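Local coordinates for aminotransferase class-III (Ochrobactrum anthropi, PDB 5GHG), which is a PLP-dependent transaminase of the class-III family, captured with pyridoxamine phosphate, that probably moves amino groups between amine donors and carbonyl acceptors, at residues E373-G378 with G420-F425; V383-D388 with G399-K404. The protein carries 1 engineered substitution. One frame throughout, in Å; residues are numbered along the deposited sequence.

Contact 1 (E373-G378 with G420-F425); sequences EVRGVG and GDTLAF
In the β-sheet of this class-III aminotransferase that ends in strand 371-377, Arg375 reaches over a whole strand to meet Thr422. Strands 371-377 and 422-425 are not direct neighbours, since strand 380-385 runs antiparallel between them, so the contact is made by side chains across one sheet face and not by backbone pairing. The first torsion of Arg375 sets CG between its backbone N and carbonyl carbon (chi1 51°), and from there the chain runs extended to NE, laying the guanidinium over the middle strand. The two side chains approach from opposite directions: NH2 gives a weak hydrogen bond to Thr422 OG1 at 3.0 Å, bent to 127° at the hydrogen, with the hydroxyl at the guanidinium edge and close to its plane. Two residues back on its own strand, Glu373 forms a salt bridge, Arg375 NH1 to Glu373 OE1 at 2.7 Å, received on the anti side of the carboxylate and 20° out of the guanidinium plane. Glu384 of the middle strand also salt-bridges NH1, while the carbonyls of Gly232 and Val233 take hydrogen bonds from NH2 and NE. This buried cation is therefore held at all three nitrogens, which fixes the rotation of the group. A leucine here would probably leave the carboxylates of Glu373 and Glu384 near each other without their shared positive partner and cost Thr422 its cross-strand donor. Thr422 also sets its methyl, anti to its own backbone N, over one guanidinium face at the same nitrogen, with CG2 3.5 Å from Arg375 NH2.

Contact 2 (V383-D388 with G399-K404); sequences VELVTD and GALGAK
Leu385, the last residue of strand 380-385, points its side chain at helix 400-411 and begins the contact with Leu401. Its CB lies 3.6 Å from Leu401 CD2 and 3.9 Å from Leu401 CG, an apolar touch made low on the Leu385 side chain, near the backbone. At Val386 the side chain turns away from the helix, and the main chain itself is met: Leu401 CD2 sits 3.5 Å from Val386 N. Thr387, at the solvent-facing margin, adds its methyl, with CG2 4.0 Å from the same Leu401 CD2, the two side chains meeting at a slant. One methyl of Leu401 thus packs against three consecutive residues; CG set anti to the backbone N (chi1 -176°) carries it out from the first turn of the helix, just after the N-cap residue Gly399. Gly402 follows, and its CA comes within 6.7 Å of Leu385 CA. Val450 and Leu447 of helix 433-455 close in on Leu401 and Leu385 respectively, completing an apolar layer. Strand 380-385, helix 400-411 and the parallel strand 414-419 form a β-α-β crossover, with strand 422-425 inserted between the two parallel strands, and this packing seats the start of its helix on the sheet.

In the fold
Contact 2 is nested along the chain inside the loop that contact 1 closes, and their centres lie 11 Å apart. Strand 380-385 joins them: its Glu384 side chain lies on the face where Arg375 meets Thr422, and Leu385 on the helix-covered face. Backbone pairing couples the two, with Leu423 O probably accepting from Val383 N at 2.8 Å. A second link is Asp421 OD1, 2.8 Å from Gly402 N, which ties the turn before strand 422-425 to the first turn of helix 400-411. Neither contact contributes a residue to the pyridoxamine phosphate pocket; Asp258 of that pocket belongs to the other seven-stranded sheet.

Contact 1 (E373-G378 with G420-F425)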
loop_
_atom_site.group_PDB
_atom_site.type_symbol
_atom_site.label_atom_id
_atom_site.label_comp_id
_atom_site.label_asym_id
_atom_site.label_seq_id
_atom_site.Cartn_x
_atom_site.Cartn_y
_atom_site.Cartn_z
ATOM N N GLU B 373 -30.395 -10.261 14.391
ATOM C CA GLU B 373 -29.381 -11.170 14.940
ATOM C C GLU B 373 -28.331 -10.384 15.684
ATOM O O GLU B 373 -27.907 -9.310 15.238
ATOM C CB GLU B 373 -28.682 -11.964 13.810
ATOM C CG GLU B 373 -27.579 -12.891 14.324
ATOM C CD GLU B 373 -26.900 -13.698 13.219
ATOM O OE1 GLU B 373 -26.523 -13.109 12.180
ATOM O OE2 GLU B 373 -26.754 -14.919 13.374
ATOM N N VAL B 374 -27.880 -10.936 16.804
ATOM C CA VAL B 374 -26.648 -10.506 17.451
ATOM C C VAL B 374 -25.637 -11.629 17.262
ATOM O O VAL B 374 -25.933 -12.781 17.564
ATOM C CB VAL B 374 -26.877 -10.194 18.945
ATOM C CG1 VAL B 374 -25.571 -9.792 19.616
ATOM C CG2 VAL B 374 -27.955 -9.121 19.096
ATOM N N ARG B 375 -24.456 -11.295 16.744
ATOM C CA ARG B 375 -23.388 -12.266 16.548
ATOM C C ARG B 375 -22.053 -11.651 16.973
ATOM O O ARG B 375 -21.890 -10.432 16.973
ATOM C CB ARG B 375 -23.331 -12.727 15.085
ATOM C CG ARG B 375 -23.292 -11.592 14.071
ATOM C CD ARG B 375 -23.349 -12.124 12.637
ATOM N NE ARG B 375 -23.233 -11.023 11.658
ATOM C CZ ARG B 375 -24.257 -10.423 11.069
ATOM N NH1 ARG B 375 -25.507 -10.783 11.360
ATOM N NH2 ARG B 375 -24.048 -9.434 10.223
ATOM N N GLY B 376 -21.098 -12.496 17.345
ATOM C CA GLY B 376 -19.813 -11.999 17.779
ATOM C C GLY B 376 -19.077 -12.995 18.657
ATOM O O GLY B 376 -19.649 -13.937 19.202
ATOM N N VAL B 377 -17.769 -12.773 18.781
ATOM C CA VAL B 377 -16.907 -13.518 19.689
ATOM C C VAL B 377 -15.862 -12.555 20.230
ATOM O O VAL B 377 -15.490 -11.593 19.560
ATOM C CB VAL B 377 -16.224 -14.733 19.011
ATOM C CG1 VAL B 377 -15.362 -14.295 17.860
ATOM C CG2 VAL B 377 -15.388 -15.507 20.016
ATOM N N GLY B 378 -15.391 -12.808 21.445
ATOM C CA GLY B 378 -14.368 -11.951 22.004
ATOM C C GLY B 378 -14.848 -10.509 22.006
ATOM O O GLY B 378 -15.965 -10.203 22.448
ATOM N N GLY B 420 -23.994 -2.446 5.606
ATOM C CA GLY B 420 -25.376 -2.669 5.258
ATOM C C GLY B 420 -26.244 -2.343 6.476
ATOM O O GLY B 420 -26.158 -1.255 7.044
ATOM N N ASP B 421 -27.088 -3.283 6.890
ATOM C CA ASP B 421 -27.935 -3.079 8.056
ATOM C C ASP B 421 -27.347 -3.676 9.330
ATOM O O ASP B 421 -28.047 -3.793 10.330
ATOM C CB ASP B 421 -29.347 -3.631 7.794
ATOM C CG ASP B 421 -30.133 -2.770 6.814
ATOM O OD1 ASP B 421 -29.791 -1.569 6.701
ATOM O OD2 ASP B 421 -31.069 -3.266 6.165
ATOM N N THR B 422 -26.065 -4.027 9.326
ATOM C CA THR B 422 -25.380 -4.497 10.515
ATOM C C THR B 422 -24.562 -3.365 11.119
ATOM O O THR B 422 -23.761 -2.735 10.424
ATOM C CB THR B 422 -24.466 -5.696 10.193
ATOM O OG1 THR B 422 -25.256 -6.779 9.682
ATOM C CG2 THR B 422 -23.729 -6.174 11.454
ATOM N N LEU B 423 -24.774 -3.101 12.397
ATOM C CA LEU B 423 -23.899 -2.218 13.173
ATOM C C LEU B 423 -22.806 -3.049 13.836
ATOM O O LEU B 423 -23.100 -4.037 14.509
ATOM C CB LEU B 423 -24.688 -1.483 14.256
ATOM C CG LEU B 423 -25.844 -0.608 13.787
ATOM C CD1 LEU B 423 -26.483 0.072 14.988
ATOM C CD2 LEU B 423 -25.358 0.399 12.773
ATOM N N ALA B 424 -21.551 -2.639 13.657
ATOM C CA ALA B 424 -20.434 -3.398 14.217
ATOM C C ALA B 424 -19.890 -2.717 15.462
ATOM O O ALA B 424 -19.961 -1.496 15.619
ATOM C CB ALA B 424 -19.309 -3.568 13.197
ATOM N N PHE B 425 -19.344 -3.527 16.359
ATOM C CA PHE B 425 -18.687 -3.052 17.562
ATOM C C PHE B 425 -17.349 -3.780 17.671
ATOM O O PHE B 425 -17.299 -5.010 17.610
ATOM C CB PHE B 425 -19.571 -3.265 18.776
ATOM C CG PHE B 425 -20.852 -2.508 18.679
ATOM C CD1 PHE B 425 -20.954 -1.229 19.189
ATOM C CD2 PHE B 425 -21.928 -3.041 17.978
ATOM C CE1 PHE B 425 -22.119 -0.506 19.057
ATOM C CE2 PHE B 425 -23.091 -2.322 17.833
ATOM C CZ PHE B 425 -23.196 -1.051 18.371
#

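Contact 2 (V383-D388 with G399-K404)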
loop_
_atom_site.group_PDB
_atom_site.type_symbol
_atom_site.label_atom_id
_atom_site.label_comp_id
_atom_site.label_asym_id
_atom_site.label_seq_id
_atom_site.Cartn_x
_atom_site.Cartn_y
_atom_site.Cartn_z
ATOM N N VAL B 383 -24.574 -6.361 15.111
ATOM C CA VAL B 383 -26.002 -6.347 15.424
ATOM C C VAL B 383 -26.730 -6.048 14.132
ATOM O O VAL B 383 -26.666 -4.922 13.622
ATOM C CB VAL B 383 -26.341 -5.316 16.528
ATOM C CG1 VAL B 383 -27.829 -5.293 16.807
ATOM C CG2 VAL B 383 -25.580 -5.627 17.810
ATOM N N GLU B 384 -27.389 -7.055 13.564
ATOM C CA GLU B 384 -28.060 -6.885 12.279
ATOM C C GLU B 384 -29.506 -6.479 12.499
ATOM O O GLU B 384 -30.248 -7.153 13.224
ATOM C CB GLU B 384 -27.989 -8.154 11.425
ATOM C CG GLU B 384 -28.570 -7.946 10.035
ATOM C CD GLU B 384 -28.169 -9.012 9.026
ATOM O OE1 GLU B 384 -27.256 -9.799 9.327
ATOM O OE2 GLU B 384 -28.778 -9.059 7.929
ATOM N N LEU B 385 -29.900 -5.380 11.866
ATOM C CA LEU B 385 -31.200 -4.765 12.073
ATOM C C LEU B 385 -32.175 -5.149 10.969
ATOM O O LEU B 385 -31.792 -5.261 9.794
ATOM C CB LEU B 385 -31.060 -3.238 12.132
ATOM C CG LEU B 385 -30.077 -2.708 13.170
ATOM C CD1 LEU B 385 -30.027 -1.192 13.135
ATOM C CD2 LEU B 385 -30.425 -3.214 14.575
ATOM N N VAL B 386 -33.437 -5.314 11.348
ATOM C CA VAL B 386 -34.529 -5.639 10.428
ATOM C C VAL B 386 -35.786 -4.957 10.963
ATOM O O VAL B 386 -35.864 -4.609 12.136
ATOM C CB VAL B 386 -34.761 -7.171 10.326
ATOM C CG1 VAL B 386 -33.528 -7.877 9.786
ATOM C CG2 VAL B 386 -35.111 -7.739 11.678
ATOM N N THR B 387 -36.780 -4.774 10.095
ATOM C CA THR B 387 -38.109 -4.384 10.573
ATOM C C THR B 387 -39.122 -5.516 10.552
ATOM O O THR B 387 -40.158 -5.412 11.207
ATOM C CB THR B 387 -38.673 -3.204 9.766
ATOM O OG1 THR B 387 -38.618 -3.493 8.367
ATOM C CG2 THR B 387 -37.869 -1.947 10.048
ATOM N N ASP B 388 -38.842 -6.594 9.828
ATOM C CA ASP B 388 -39.712 -7.773 9.792
ATOM C C ASP B 388 -38.829 -8.969 10.122
ATOM O O ASP B 388 -38.051 -9.425 9.272
ATOM C CB ASP B 388 -40.391 -7.894 8.427
ATOM C CG ASP B 388 -41.349 -9.106 8.337
ATOM O OD1 ASP B 388 -41.165 -10.111 9.068
ATOM O OD2 ASP B 388 -42.273 -9.035 7.510
ATOM N N GLY B 399 -29.687 -1.495 3.932
ATOM C CA GLY B 399 -28.676 -0.517 4.267
ATOM C C GLY B 399 -29.254 0.777 4.809
ATOM O O GLY B 399 -28.568 1.488 5.554
ATOM N N ALA B 400 -30.504 1.094 4.464
ATOM C CA ALA B 400 -31.102 2.321 4.963
ATOM C C ALA B 400 -31.299 2.261 6.486
ATOM O O ALA B 400 -31.078 3.252 7.191
ATOM C CB ALA B 400 -32.430 2.591 4.260
ATOM N N LEU B 401 -31.731 1.110 7.003
ATOM C CA LEU B 401 -31.956 0.996 8.431
ATOM C C LEU B 401 -30.632 1.102 9.201
ATOM O O LEU B 401 -30.546 1.822 10.207
ATOM C CB LEU B 401 -32.685 -0.309 8.749
ATOM C CG LEU B 401 -33.119 -0.648 10.163
ATOM C CD1 LEU B 401 -34.027 0.440 10.731
ATOM C CD2 LEU B 401 -33.843 -2.006 10.160
ATOM N N GLY B 402 -29.591 0.436 8.714
ATOM C CA GLY B 402 -28.274 0.576 9.322
ATOM C C GLY B 402 -27.750 1.998 9.308
ATOM O O GLY B 402 -27.215 2.479 10.308
ATOM N N ALA B 403 -27.892 2.688 8.182
ATOM C CA ALA B 403 -27.453 4.078 8.107
ATOM C C ALA B 403 -28.240 4.965 9.070
ATOM O O ALA B 403 -27.662 5.838 9.739
ATOM C CB ALA B 403 -27.581 4.611 6.672
ATOM N N LYS B 404 -29.553 4.761 9.149
ATOM C CA LYS B 404 -30.381 5.530 10.065
ATOM C C LYS B 404 -29.934 5.355 11.507
ATOM O O LYS B 404 -29.738 6.341 12.238
ATOM C CB LYS B 404 -31.848 5.121 9.898
ATOM C CG LYS B 404 -32.868 5.959 10.655
ATOM C CD LYS B 404 -34.288 5.526 10.244
ATOM C CE LYS B 404 -35.378 6.252 11.036
ATOM N NZ LYS B 404 -35.467 7.668 10.626
#